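Local coordinates for protein SYE1 (PDB 4AWT) that binds flavin mononucleotide and probably reduces carbon-carbon double bonds at the expense of NADH or NADPH, at residues A96-L101 with R263-H268; A157-D162 with L211-E216; A161-A166 with I178-A183; V230-A235 with A257-H262. The protein carries 1 engineered substitution. One frame throughout, in Å; residues are numbered along the deposited sequence.

Contact 1: residues A96-L101 with R263-H268; sequences AIFAQL and RIVYLH. With FMN (flavin mononucleotide), chain B.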
# COMPACT_ATOMS: atom_id res chain seq x y z
N ALA A 96 -12.93 -4.71 8.70
CA ALA A 96 -12.41 -5.38 7.49
C ALA A 96 -10.95 -5.05 7.33
O ALA A 96 -10.52 -3.94 7.63
CB ALA A 96 -13.18 -4.93 6.26
N ILE A 97 -10.18 -6.03 6.83
CA ILE A 97 -8.75 -5.80 6.65
C ILE A 97 -8.29 -6.44 5.34
O ILE A 97 -8.58 -7.61 5.06
CB ILE A 97 -7.96 -6.29 7.85
CG1 ILE A 97 -6.46 -5.98 7.68
CG2 ILE A 97 -8.20 -7.75 8.21
CD1 ILE A 97 -5.61 -6.16 8.92
N PHE A 98 -7.57 -5.64 4.56
CA PHE A 98 -6.96 -6.09 3.31
C PHE A 98 -5.45 -6.15 3.49
O PHE A 98 -4.88 -5.33 4.21
CB PHE A 98 -7.28 -5.15 2.15
CG PHE A 98 -8.62 -5.37 1.46
CD1 PHE A 98 -9.77 -5.75 2.14
CD2 PHE A 98 -8.72 -5.16 0.08
CE1 PHE A 98 -10.97 -5.92 1.47
CE2 PHE A 98 -9.92 -5.33 -0.58
CZ PHE A 98 -11.05 -5.70 0.10
N ALA A 99 -4.80 -7.10 2.82
CA ALA A 99 -3.36 -7.23 2.83
C ALA A 99 -2.76 -6.47 1.66
O ALA A 99 -3.14 -6.73 0.52
CB ALA A 99 -2.91 -8.68 2.72
N GLN A 100 -1.80 -5.58 1.90
CA GLN A 100 -1.14 -4.87 0.81
C GLN A 100 0.02 -5.71 0.28
O GLN A 100 1.07 -5.82 0.89
CB GLN A 100 -0.64 -3.49 1.20
CG GLN A 100 -0.13 -2.80 -0.06
CD GLN A 100 0.56 -1.51 0.19
OE1 GLN A 100 1.60 -1.45 0.87
NE2 GLN A 100 0.06 -0.43 -0.41
N LEU A 101 -0.18 -6.31 -0.91
CA LEU A 101 0.85 -7.16 -1.52
C LEU A 101 1.93 -6.29 -2.14
O LEU A 101 1.63 -5.44 -2.99
CB LEU A 101 0.22 -8.07 -2.56
CG LEU A 101 -0.95 -8.92 -2.09
CD1 LEU A 101 -1.39 -9.84 -3.23
CD2 LEU A 101 -0.61 -9.72 -0.85
N ARG A 263 -12.95 -4.49 -12.91
CA ARG A 263 -13.97 -4.45 -11.88
C ARG A 263 -13.34 -4.59 -10.49
O ARG A 263 -13.97 -5.11 -9.55
CB ARG A 263 -15.13 -5.42 -12.10
CG ARG A 263 -15.87 -5.12 -13.41
CD ARG A 263 -16.62 -3.80 -13.34
NE ARG A 263 -17.56 -3.61 -14.45
CZ ARG A 263 -17.39 -2.98 -15.58
NH1 ARG A 263 -16.25 -2.40 -15.89
NH2 ARG A 263 -18.35 -2.88 -16.51
N ILE A 264 -12.14 -4.09 -10.30
CA ILE A 264 -11.53 -4.13 -8.99
C ILE A 264 -12.45 -3.38 -7.99
O ILE A 264 -13.14 -2.44 -8.35
CB ILE A 264 -10.12 -3.58 -8.95
CG1 ILE A 264 -10.01 -2.10 -9.24
CG2 ILE A 264 -9.19 -4.41 -9.88
CD1 ILE A 264 -8.67 -1.48 -8.95
N VAL A 265 -12.43 -3.82 -6.75
CA VAL A 265 -13.39 -3.33 -5.77
C VAL A 265 -13.09 -1.91 -5.30
O VAL A 265 -14.03 -1.16 -4.97
CB VAL A 265 -13.53 -4.32 -4.59
CG1 VAL A 265 -12.38 -4.23 -3.60
CG2 VAL A 265 -14.84 -4.15 -3.90
N TYR A 266 -11.84 -1.52 -5.26
CA TYR A 266 -11.48 -0.13 -4.95
C TYR A 266 -10.23 0.25 -5.68
O TYR A 266 -9.35 -0.60 -5.98
CB TYR A 266 -11.37 0.11 -3.46
CG TYR A 266 -10.20 -0.42 -2.68
CD1 TYR A 266 -8.92 0.11 -2.82
CD2 TYR A 266 -10.36 -1.39 -1.72
CE1 TYR A 266 -7.86 -0.33 -2.08
CE2 TYR A 266 -9.34 -1.79 -0.89
CZ TYR A 266 -8.08 -1.27 -1.05
OH TYR A 266 -7.08 -1.65 -0.21
N LEU A 267 -10.08 1.55 -5.86
CA LEU A 267 -8.86 2.20 -6.35
C LEU A 267 -8.46 3.19 -5.27
O LEU A 267 -9.27 4.01 -4.84
CB LEU A 267 -9.12 2.92 -7.68
CG LEU A 267 -7.97 3.70 -8.24
CD1 LEU A 267 -6.75 2.87 -8.47
CD2 LEU A 267 -8.40 4.39 -9.54
N HIS A 268 -7.21 3.10 -4.85
CA HIS A 268 -6.65 3.90 -3.76
C HIS A 268 -5.55 4.79 -4.32
O HIS A 268 -4.59 4.29 -4.88
CB HIS A 268 -6.15 2.93 -2.70
CG HIS A 268 -5.63 3.53 -1.43
ND1 HIS A 268 -5.23 2.72 -0.39
CD2 HIS A 268 -5.48 4.79 -0.96
CE1 HIS A 268 -4.89 3.51 0.61
NE2 HIS A 268 -5.00 4.78 0.33
N1 FMN B . 2.20 3.37 1.82
C2 FMN B . 2.02 2.18 1.28
O2 FMN B . 1.34 2.01 0.23
N3 FMN B . 2.61 1.06 1.86
C4 FMN B . 3.38 1.12 3.01
O4 FMN B . 3.78 0.05 3.53
C4A FMN B . 3.64 2.40 3.50
N5 FMN B . 4.48 2.57 4.60
C5A FMN B . 4.38 3.79 5.31
C6 FMN B . 4.98 3.92 6.54
C7 FMN B . 4.88 5.11 7.30
C7M FMN B . 5.46 5.13 8.69
C8 FMN B . 4.20 6.17 6.76
C8M FMN B . 4.02 7.46 7.52
C9 FMN B . 3.59 6.05 5.49
C9A FMN B . 3.66 4.87 4.76
N10 FMN B . 3.00 4.73 3.52
C10 FMN B . 2.94 3.48 2.93
C1' FMN B . 2.21 5.84 3.00
C2' FMN B . 0.86 6.03 3.71
O2' FMN B . -0.02 4.97 3.40
C3' FMN B . 0.16 7.31 3.30
O3' FMN B . -0.24 7.28 1.94
C4' FMN B . 0.95 8.60 3.56
O4' FMN B . 1.56 8.60 4.85
C5' FMN B . 0.12 9.85 3.32
O5' FMN B . -0.99 9.92 4.22
P FMN B . -0.89 10.84 5.54
O1P FMN B . 0.13 10.20 6.44
O2P FMN B . -0.47 12.23 5.10
O3P FMN B . -2.29 10.78 6.11
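Phe98 and Tyr266 meet inside an eight-stranded parallel beta/alpha barrel, on strands that are not neighbours in the sheet, and their rings fill part of its interior. Across the two segments the nearest CA atoms, those of Phe98 and Tyr266, are 11.1 Å apart, so the contact is made by side chains alone. The two side chains slide past each other in opposite directions, bringing Phe98 CD2 to 3.6 Å from Tyr266 CE2. With ring centroids 5.4 Å apart and planes inclined at 32°, the pair is oblique. Tyr266 owes its inward reach to a CG set between its own backbone N and carbonyl carbon (chi1 74°), whereas CG of Phe98 is opposed to the carbonyl carbon (chi1 -82°). Val265, one step before the strand, completes the group: its CG1 comes up to the rim of the Phe98 ring, close to the ring plane, 4.0 Å from Phe98 CE2. Leu53 of strand 53-60 touches both aromatic side chains, and Val295 and Ile297 flank Tyr266. The phenol hydroxyl has its partner outside the two segments: Tyr266 OH hydrogen-bonds to Glu179 OE1.

Two residues beyond Phe98, the same strand turns from packing to cofactor recognition. Gln100, with its chain extended beyond CG, presents its amide to the flavin pyrimidine, giving one bond and taking another; Gln100 NE2 is also bonded to Glu179 OE2, which helps fix the amide's orientation. FMN N3 donates to Gln100 OE1 at 2.9 Å, and Gln100 NE2 donates almost straight to FMN O2 at 2.8 Å.

Contact 2: residues A157-D162 with L211-E216; sequences AQVIAD and LRFLDE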
# COMPACT_ATOMS: atom_id res chain seq x y z
N ALA A 157 6.91 -13.58 -15.49
CA ALA A 157 6.04 -14.69 -15.16
C ALA A 157 6.18 -15.07 -13.71
O ALA A 157 5.18 -15.42 -13.05
CB ALA A 157 6.39 -15.89 -16.07
N GLN A 158 7.40 -15.09 -13.20
CA GLN A 158 7.63 -15.48 -11.82
C GLN A 158 6.94 -14.51 -10.85
O GLN A 158 6.31 -14.90 -9.88
CB GLN A 158 9.14 -15.49 -11.53
CG GLN A 158 9.42 -15.91 -10.08
CD GLN A 158 9.08 -17.34 -9.84
OE1 GLN A 158 9.62 -18.22 -10.55
NE2 GLN A 158 8.22 -17.65 -8.90
N VAL A 159 7.12 -13.19 -11.11
CA VAL A 159 6.52 -12.20 -10.21
C VAL A 159 5.01 -12.28 -10.27
O VAL A 159 4.35 -12.18 -9.23
CB VAL A 159 7.11 -10.83 -10.48
CG1 VAL A 159 6.30 -9.75 -9.74
CG2 VAL A 159 8.57 -10.79 -10.08
N ILE A 160 4.43 -12.47 -11.45
CA ILE A 160 2.98 -12.65 -11.54
C ILE A 160 2.55 -13.86 -10.69
O ILE A 160 1.59 -13.80 -9.94
CB ILE A 160 2.50 -12.76 -12.99
CG1 ILE A 160 2.69 -11.42 -13.71
CG2 ILE A 160 1.08 -13.24 -13.06
CD1 ILE A 160 2.56 -11.49 -15.21
N ALA A 161 3.29 -14.97 -10.82
CA ALA A 161 2.97 -16.17 -10.05
C ALA A 161 3.08 -15.89 -8.54
O ALA A 161 2.26 -16.40 -7.77
CB ALA A 161 3.90 -17.31 -10.45
N ASP A 162 4.08 -15.13 -8.16
CA ASP A 162 4.26 -14.79 -6.75
C ASP A 162 3.11 -13.92 -6.24
O ASP A 162 2.63 -14.10 -5.13
CB ASP A 162 5.59 -14.11 -6.53
CG ASP A 162 6.82 -14.97 -6.77
OD1 ASP A 162 6.68 -16.22 -6.82
OD2 ASP A 162 7.91 -14.39 -6.86
N LEU A 211 1.32 -0.10 -19.26
CA LEU A 211 0.26 -0.60 -18.38
C LEU A 211 0.13 -2.10 -18.41
O LEU A 211 -0.66 -2.67 -17.64
CB LEU A 211 -1.08 0.04 -18.73
CG LEU A 211 -1.13 1.56 -18.53
CD1 LEU A 211 -2.47 2.10 -18.95
CD2 LEU A 211 -0.83 1.95 -17.11
N ARG A 212 0.88 -2.80 -19.25
CA ARG A 212 0.69 -4.23 -19.46
C ARG A 212 1.00 -5.03 -18.22
O ARG A 212 0.26 -5.98 -17.89
CB ARG A 212 1.53 -4.69 -20.66
CG ARG A 212 1.21 -6.14 -21.03
CD ARG A 212 2.07 -6.58 -22.23
NE ARG A 212 1.95 -5.69 -23.38
CZ ARG A 212 0.96 -5.59 -24.19
NH1 ARG A 212 -0.08 -6.41 -24.09
NH2 ARG A 212 1.01 -4.65 -25.15
N PHE A 213 2.09 -4.74 -17.52
CA PHE A 213 2.45 -5.52 -16.34
C PHE A 213 1.35 -5.36 -15.28
O PHE A 213 0.89 -6.35 -14.70
CB PHE A 213 3.81 -5.11 -15.83
CG PHE A 213 4.34 -5.98 -14.72
CD1 PHE A 213 4.44 -7.34 -14.84
CD2 PHE A 213 4.78 -5.39 -13.54
CE1 PHE A 213 4.97 -8.11 -13.81
CE2 PHE A 213 5.31 -6.16 -12.52
CZ PHE A 213 5.45 -7.51 -12.69
N LEU A 214 0.89 -4.12 -15.05
CA LEU A 214 -0.24 -3.89 -14.16
C LEU A 214 -1.43 -4.74 -14.56
O LEU A 214 -2.08 -5.40 -13.74
CB LEU A 214 -0.60 -2.41 -14.18
CG LEU A 214 -1.86 -2.04 -13.41
CD1 LEU A 214 -1.70 -2.22 -11.90
CD2 LEU A 214 -2.24 -0.59 -13.70
N ASP A 215 -1.78 -4.70 -15.87
CA ASP A 215 -2.91 -5.43 -16.37
C ASP A 215 -2.81 -6.92 -16.05
O ASP A 215 -3.75 -7.56 -15.60
CB ASP A 215 -3.03 -5.20 -17.88
CG ASP A 215 -4.27 -5.78 -18.48
OD1 ASP A 215 -5.35 -5.60 -17.95
OD2 ASP A 215 -4.18 -6.21 -19.62
N GLU A 216 -1.63 -7.49 -16.34
CA GLU A 216 -1.44 -8.90 -16.17
C GLU A 216 -1.41 -9.34 -14.72
O GLU A 216 -1.93 -10.41 -14.35
CB GLU A 216 -0.16 -9.33 -16.90
CG GLU A 216 -0.30 -9.20 -18.41
CD GLU A 216 0.94 -9.53 -19.21
OE1 GLU A 216 1.98 -9.81 -18.58
OE2 GLU A 216 0.90 -9.49 -20.44
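Ile160 and Val159 face Phe213 and Glu216 where helices 153-172 and 212-225 pack side by side on the outside of the beta/alpha barrel. The short segments run in the same general direction, crossing at -38° with 11.0 Å between their axes at closest approach, a separation bridged by side chains.

The apolar part centres on Phe213. Its CG lies opposite the backbone N (chi1 -172°), which swings the ring out from the helix toward its neighbour. Val159 CG1 approaches the ring edge in the ring plane, 3.8 Å from Phe213 CZ, the two side chains crossing nearly at right angles. Ile160 instead slides past the ring in the opposite direction, with Ile160 CG1 4.0 Å from Phe213 CE1 in an oblique position. Leu187 of helix 187-192 touches both Val159 and Phe213, and the ring of Phe191 meets that of Phe213, so this end of the interface is buried.

The mixed part lies along Glu216. Ile160 CD1 rests 3.9 Å from Glu216 CB and 3.8 Å from Glu216 OE1, touching the aliphatic base and one oxygen of the carboxylate. That oxygen finds its polar partner elsewhere, in Tyr203 OH.

Polar bonding within 157-162 stays on a separate side: Gln158 NE2 donates to Asp162 OD1 one turn on, at 3.0 Å, meeting the carboxylate from above its plane.

The chemistry therefore implies that this pair of helices is held by shape and apolar burial; the Glu216 oxygen beside the isoleucine methyl has its polar partner in Tyr203, which probably eases its place there.

Contact 3: residues A161-A166 with I178-A183; sequences ADYRQA and IELHAA. With FMN (flavin mononucleotide), chain B.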
# COMPACT_ATOMS: atom_id res chain seq x y z
N ALA A 161 3.29 -14.97 -10.82
CA ALA A 161 2.97 -16.17 -10.05
C ALA A 161 3.08 -15.89 -8.54
O ALA A 161 2.26 -16.40 -7.77
CB ALA A 161 3.90 -17.31 -10.45
N ASP A 162 4.08 -15.13 -8.16
CA ASP A 162 4.26 -14.79 -6.75
C ASP A 162 3.11 -13.92 -6.24
O ASP A 162 2.63 -14.10 -5.13
CB ASP A 162 5.59 -14.11 -6.53
CG ASP A 162 6.82 -14.97 -6.77
OD1 ASP A 162 6.68 -16.22 -6.82
OD2 ASP A 162 7.91 -14.39 -6.86
N TYR A 163 2.67 -12.95 -7.05
CA TYR A 163 1.51 -12.17 -6.66
C TYR A 163 0.27 -13.02 -6.51
O TYR A 163 -0.50 -12.88 -5.56
CB TYR A 163 1.25 -11.06 -7.66
CG TYR A 163 1.98 -9.77 -7.47
CD1 TYR A 163 1.74 -8.96 -6.36
CD2 TYR A 163 2.91 -9.29 -8.41
CE1 TYR A 163 2.41 -7.77 -6.18
CE2 TYR A 163 3.55 -8.09 -8.26
CZ TYR A 163 3.30 -7.32 -7.13
OH TYR A 163 3.95 -6.11 -7.05
N ARG A 164 0.05 -13.90 -7.49
CA ARG A 164 -1.13 -14.75 -7.48
C ARG A 164 -1.17 -15.59 -6.22
O ARG A 164 -2.18 -15.70 -5.53
CB ARG A 164 -1.13 -15.60 -8.77
CG ARG A 164 -2.50 -16.15 -9.10
CD ARG A 164 -2.40 -17.14 -10.27
NE ARG A 164 -3.69 -17.57 -10.73
CZ ARG A 164 -4.49 -18.38 -10.06
NH1 ARG A 164 -4.11 -18.93 -8.90
NH2 ARG A 164 -5.68 -18.69 -10.55
N GLN A 165 -0.03 -16.22 -5.92
CA GLN A 165 0.02 -17.06 -4.75
C GLN A 165 -0.11 -16.25 -3.47
O GLN A 165 -0.73 -16.71 -2.51
CB GLN A 165 1.31 -17.89 -4.74
CG GLN A 165 1.35 -18.89 -3.59
CD GLN A 165 0.23 -19.88 -3.62
OE1 GLN A 165 -0.48 -20.15 -2.57
NE2 GLN A 165 -0.05 -20.46 -4.73
N ALA A 166 0.47 -15.05 -3.45
CA ALA A 166 0.36 -14.20 -2.28
C ALA A 166 -1.09 -13.84 -1.99
O ALA A 166 -1.49 -13.73 -0.84
CB ALA A 166 1.18 -12.95 -2.43
N ILE A 178 -7.12 -8.10 -0.84
CA ILE A 178 -5.77 -7.63 -1.00
C ILE A 178 -5.79 -6.26 -1.68
O ILE A 178 -6.69 -5.97 -2.46
CB ILE A 178 -4.87 -8.63 -1.77
CG1 ILE A 178 -5.25 -8.80 -3.23
CG2 ILE A 178 -4.86 -9.94 -1.02
CD1 ILE A 178 -4.65 -7.82 -4.22
N GLU A 179 -4.74 -5.50 -1.42
CA GLU A 179 -4.45 -4.27 -2.13
C GLU A 179 -3.15 -4.48 -2.86
O GLU A 179 -2.11 -4.78 -2.26
CB GLU A 179 -4.32 -3.07 -1.19
CG GLU A 179 -4.09 -1.77 -1.95
CD GLU A 179 -3.93 -0.57 -1.04
OE1 GLU A 179 -5.00 -0.05 -0.58
OE2 GLU A 179 -2.79 -0.16 -0.78
N LEU A 180 -3.16 -4.29 -4.19
CA LEU A 180 -1.92 -4.33 -4.95
C LEU A 180 -1.20 -3.00 -4.81
O LEU A 180 -1.72 -1.97 -5.22
CB LEU A 180 -2.24 -4.58 -6.41
CG LEU A 180 -1.05 -4.58 -7.36
CD1 LEU A 180 -0.05 -5.68 -6.96
CD2 LEU A 180 -1.52 -4.74 -8.79
N HIS A 181 0.01 -3.03 -4.27
CA HIS A 181 0.81 -1.79 -4.18
C HIS A 181 1.40 -1.53 -5.57
O HIS A 181 2.42 -2.13 -5.93
CB HIS A 181 1.90 -1.89 -3.14
CG HIS A 181 2.47 -0.57 -2.76
ND1 HIS A 181 2.25 0.55 -3.47
CD2 HIS A 181 3.20 -0.27 -1.65
CE1 HIS A 181 2.86 1.52 -2.82
NE2 HIS A 181 3.43 1.08 -1.72
N ALA A 182 0.79 -0.67 -6.35
CA ALA A 182 1.27 -0.25 -7.64
C ALA A 182 1.66 1.22 -7.63
O ALA A 182 1.70 1.87 -8.68
CB ALA A 182 0.25 -0.57 -8.74
N ALA A 183 2.04 1.71 -6.46
CA ALA A 183 2.28 3.11 -6.16
C ALA A 183 3.69 3.31 -5.63
O ALA A 183 4.51 2.40 -5.58
CB ALA A 183 1.19 3.61 -5.20
N1 FMN B . 2.20 3.37 1.82
C2 FMN B . 2.02 2.18 1.28
O2 FMN B . 1.34 2.01 0.23
N3 FMN B . 2.61 1.06 1.86
C4 FMN B . 3.38 1.12 3.01
O4 FMN B . 3.78 0.05 3.53
C4A FMN B . 3.64 2.40 3.50
N5 FMN B . 4.48 2.57 4.60
C5A FMN B . 4.38 3.79 5.31
C6 FMN B . 4.98 3.92 6.54
C7 FMN B . 4.88 5.11 7.30
C7M FMN B . 5.46 5.13 8.69
C8 FMN B . 4.20 6.17 6.76
C8M FMN B . 4.02 7.46 7.52
C9 FMN B . 3.59 6.05 5.49
C9A FMN B . 3.66 4.87 4.76
N10 FMN B . 3.00 4.73 3.52
C10 FMN B . 2.94 3.48 2.93
C1' FMN B . 2.21 5.84 3.00
C2' FMN B . 0.86 6.03 3.71
O2' FMN B . -0.02 4.97 3.40
C3' FMN B . 0.16 7.31 3.30
O3' FMN B . -0.24 7.28 1.94
C4' FMN B . 0.95 8.60 3.56
O4' FMN B . 1.56 8.60 4.85
C5' FMN B . 0.12 9.85 3.32
O5' FMN B . -0.99 9.92 4.22
P FMN B . -0.89 10.84 5.54
O1P FMN B . 0.13 10.20 6.44
O2P FMN B . -0.47 12.23 5.10
O3P FMN B . -2.29 10.78 6.11
O HOH W 1 3.27 -4.52 -4.99
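Tyr163 and Leu180 carry the tight half of this contact, where helix 153-172 lies against barrel strand 177-181. Leu180 CD1 sits 3.3 Å from Tyr163 CE1 and 3.7 Å from Tyr163 CZ, very close for an apolar pair. The methyl reaches the ring obliquely, and the two side chains cross at about a right angle. Leu180 achieves this with its CG turned away from the backbone N (chi1 177°), although its CB leaves the strand at an angle to the helix. Val217 of helix 212-225 touches both side chains.

Beyond the ring the contact loosens and becomes wet. Tyr163 OH stays 4.4 Å from His181 O, and a water lying in the plane of the phenol ring spans the difference. It donates to His181 O at 2.7 Å and is also hydrogen-bonded to Tyr163 OH at 2.7 Å.

His181 leads from this packing into the FMN pocket. One face of its imidazole lies against FMN O2, with His181 NE2 3.0 Å away, while ND1 accepts a bond from Ala183 N that is tilted from the ring plane. Trp102 stacks on the ring and Tyr186 meets it edge-to-face. Were His181 reduced to an alanine, Ala183 N would probably lose its acceptor and Trp102 its stacking partner, and the space beside FMN O2 would be vacated. Helix packed outside, cofactor residue inside: the arrangement is that of a TIM barrel whose strands deliver ligand-binding side chains at their C-terminal ends.

Contact 4: residues V230-A235 with A257-H262; sequences VGVRLA and ALLNKH. With FMN (flavin mononucleotide), chain B.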
# COMPACT_ATOMS: atom_id res chain seq x y z
N VAL A 230 -10.14 -7.43 -4.59
CA VAL A 230 -8.91 -6.85 -5.11
C VAL A 230 -9.06 -5.34 -5.18
O VAL A 230 -9.89 -4.82 -5.92
CB VAL A 230 -8.55 -7.40 -6.48
CG1 VAL A 230 -7.35 -6.67 -7.08
CG2 VAL A 230 -8.27 -8.90 -6.41
N GLY A 231 -8.19 -4.63 -4.44
CA GLY A 231 -8.00 -3.19 -4.59
C GLY A 231 -6.63 -2.94 -5.17
O GLY A 231 -5.75 -3.81 -5.13
N VAL A 232 -6.40 -1.72 -5.69
CA VAL A 232 -5.13 -1.35 -6.25
C VAL A 232 -4.78 0.06 -5.77
O VAL A 232 -5.65 0.93 -5.78
CB VAL A 232 -5.12 -1.41 -7.78
CG1 VAL A 232 -3.80 -0.93 -8.37
CG2 VAL A 232 -5.44 -2.82 -8.26
N ARG A 233 -3.51 0.28 -5.43
CA ARG A 233 -3.01 1.59 -5.06
C ARG A 233 -2.13 2.14 -6.17
O ARG A 233 -1.23 1.46 -6.66
CB ARG A 233 -2.23 1.52 -3.75
CG ARG A 233 -2.18 2.89 -3.06
CD ARG A 233 -1.60 2.86 -1.67
NE ARG A 233 -2.06 4.02 -0.93
CZ ARG A 233 -1.49 4.58 0.14
NH1 ARG A 233 -0.30 4.25 0.54
NH2 ARG A 233 -2.15 5.55 0.77
N LEU A 234 -2.38 3.42 -6.53
CA LEU A 234 -1.64 4.16 -7.54
C LEU A 234 -1.17 5.49 -6.97
O LEU A 234 -1.80 6.04 -6.05
CB LEU A 234 -2.48 4.45 -8.80
CG LEU A 234 -2.97 3.21 -9.56
CD1 LEU A 234 -3.83 3.68 -10.73
CD2 LEU A 234 -1.82 2.33 -10.06
N ALA A 235 -0.10 6.03 -7.54
CA ALA A 235 0.45 7.33 -7.19
C ALA A 235 0.71 8.13 -8.45
O ALA A 235 1.82 8.14 -8.99
CB ALA A 235 1.70 7.18 -6.39
N ALA A 257 -9.15 3.54 -16.02
CA ALA A 257 -10.10 2.88 -16.88
C ALA A 257 -9.77 1.40 -17.08
O ALA A 257 -10.69 0.56 -17.14
CB ALA A 257 -10.13 3.58 -18.24
N LEU A 258 -8.50 1.06 -17.15
CA LEU A 258 -8.08 -0.33 -17.23
C LEU A 258 -8.55 -1.10 -16.02
O LEU A 258 -9.07 -2.23 -16.09
CB LEU A 258 -6.56 -0.33 -17.38
CG LEU A 258 -5.77 -1.62 -17.52
CD1 LEU A 258 -4.45 -1.40 -18.22
CD2 LEU A 258 -5.44 -2.21 -16.15
N LEU A 259 -8.32 -0.51 -14.85
CA LEU A 259 -8.71 -1.16 -13.61
C LEU A 259 -10.22 -1.28 -13.47
O LEU A 259 -10.74 -2.24 -12.94
CB LEU A 259 -8.05 -0.43 -12.45
CG LEU A 259 -6.51 -0.51 -12.45
CD1 LEU A 259 -5.97 0.39 -11.34
CD2 LEU A 259 -6.03 -1.94 -12.27
N ASN A 260 -10.93 -0.26 -14.00
CA ASN A 260 -12.37 -0.32 -14.05
C ASN A 260 -12.84 -1.55 -14.85
O ASN A 260 -13.81 -2.20 -14.48
CB ASN A 260 -12.90 0.96 -14.66
CG ASN A 260 -14.38 1.09 -14.45
OD1 ASN A 260 -14.81 1.24 -13.29
ND2 ASN A 260 -15.18 1.01 -15.48
N LYS A 261 -12.17 -1.83 -15.96
CA LYS A 261 -12.50 -2.98 -16.82
C LYS A 261 -12.40 -4.29 -16.03
O LYS A 261 -13.16 -5.22 -16.22
CB LYS A 261 -11.57 -3.09 -18.01
CG LYS A 261 -11.79 -2.15 -19.15
CD LYS A 261 -11.14 -2.46 -20.48
CE LYS A 261 -12.01 -1.93 -21.62
NZ LYS A 261 -11.39 -2.15 -22.98
N HIS A 262 -11.39 -4.38 -15.16
CA HIS A 262 -11.22 -5.53 -14.29
C HIS A 262 -12.20 -5.57 -13.14
O HIS A 262 -12.24 -6.58 -12.42
CB HIS A 262 -9.80 -5.57 -13.73
CG HIS A 262 -8.76 -5.99 -14.71
ND1 HIS A 262 -8.60 -7.30 -15.10
CD2 HIS A 262 -7.84 -5.28 -15.34
CE1 HIS A 262 -7.62 -7.35 -15.93
NE2 HIS A 262 -7.10 -6.15 -16.11
N1 FMN B . 2.20 3.37 1.82
C2 FMN B . 2.02 2.18 1.28
O2 FMN B . 1.34 2.01 0.23
N3 FMN B . 2.61 1.06 1.86
C4 FMN B . 3.38 1.12 3.01
O4 FMN B . 3.78 0.05 3.53
C4A FMN B . 3.64 2.40 3.50
N5 FMN B . 4.48 2.57 4.60
C5A FMN B . 4.38 3.79 5.31
C6 FMN B . 4.98 3.92 6.54
C7 FMN B . 4.88 5.11 7.30
C7M FMN B . 5.46 5.13 8.69
C8 FMN B . 4.20 6.17 6.76
C8M FMN B . 4.02 7.46 7.52
C9 FMN B . 3.59 6.05 5.49
C9A FMN B . 3.66 4.87 4.76
N10 FMN B . 3.00 4.73 3.52
C10 FMN B . 2.94 3.48 2.93
C1' FMN B . 2.21 5.84 3.00
C2' FMN B . 0.86 6.03 3.71
O2' FMN B . -0.02 4.97 3.40
C3' FMN B . 0.16 7.31 3.30
O3' FMN B . -0.24 7.28 1.94
C4' FMN B . 0.95 8.60 3.56
O4' FMN B . 1.56 8.60 4.85
C5' FMN B . 0.12 9.85 3.32
O5' FMN B . -0.99 9.92 4.22
P FMN B . -0.89 10.84 5.54
O1P FMN B . 0.13 10.20 6.44
O2P FMN B . -0.47 12.23 5.10
O3P FMN B . -2.29 10.78 6.11
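Leu259 projects from helix 248-261 onto Val232 and Leu234, which share one face of strand 230-234. Leu259 CD1 lies 3.9 Å from Val232 CG1, crossing that side chain at about a right angle, and meets Leu234 CD1 tip to tip at 4.0 Å. The other methyl, Leu259 CD2, approaches Val232 CG2, so both branches of the valine are engaged. Ile264 and Leu267 border this apolar cluster, and Val218 of helix 212-225 touches Leu259.

Between the two packed residues, Arg233 points into the barrel. Its CG lies opposite the backbone N (chi1 -157°) and the chain stays extended to NE, carrying the guanidinium to the flavin. Arg233 NH1 donates to FMN O2 at 2.8 Å and to FMN O2' at 3.0 Å, while Arg233 NH2 donates to FMN O3' at 2.8 Å. FMN N1 lies at the guanidinium edge, in its plane; the positive charge would probably stabilise a reduced, anionic flavin. Glu179 of neighbouring strand 177-181 touches the arginine side chain. A methionine in place of Arg233 would probably leave O2 and the ribityl hydroxyls without this shared donor. Alternation of this kind, helix side against cofactor side, is typical of the beta-alpha-beta units of a TIM barrel.

Contacts 1, 3 and 4 converge on FMN through neighbouring barrel strands, while contact 2 joins two helices of the outer layer. The centres of contacts 1 and 4 lie 9 Å apart, with a probable hydrogen bond from His268 N to Val232 O at 2.8 Å. In contact 3, Glu179 OE1 probably also accepts from His268 ND1 at 2.8 Å, tying contact 1 to the flavin-facing network. Contacts 3 and 4 are stitched by strand pairing, Leu180 N lying 2.8 Å from Gly231 O. Contact 2 shares Ala161 and Asp162 with contact 3, its centre 9 Å away, and reaches contact 4 through Asp215 OD1 and His262 NE2, 2.6 Å apart.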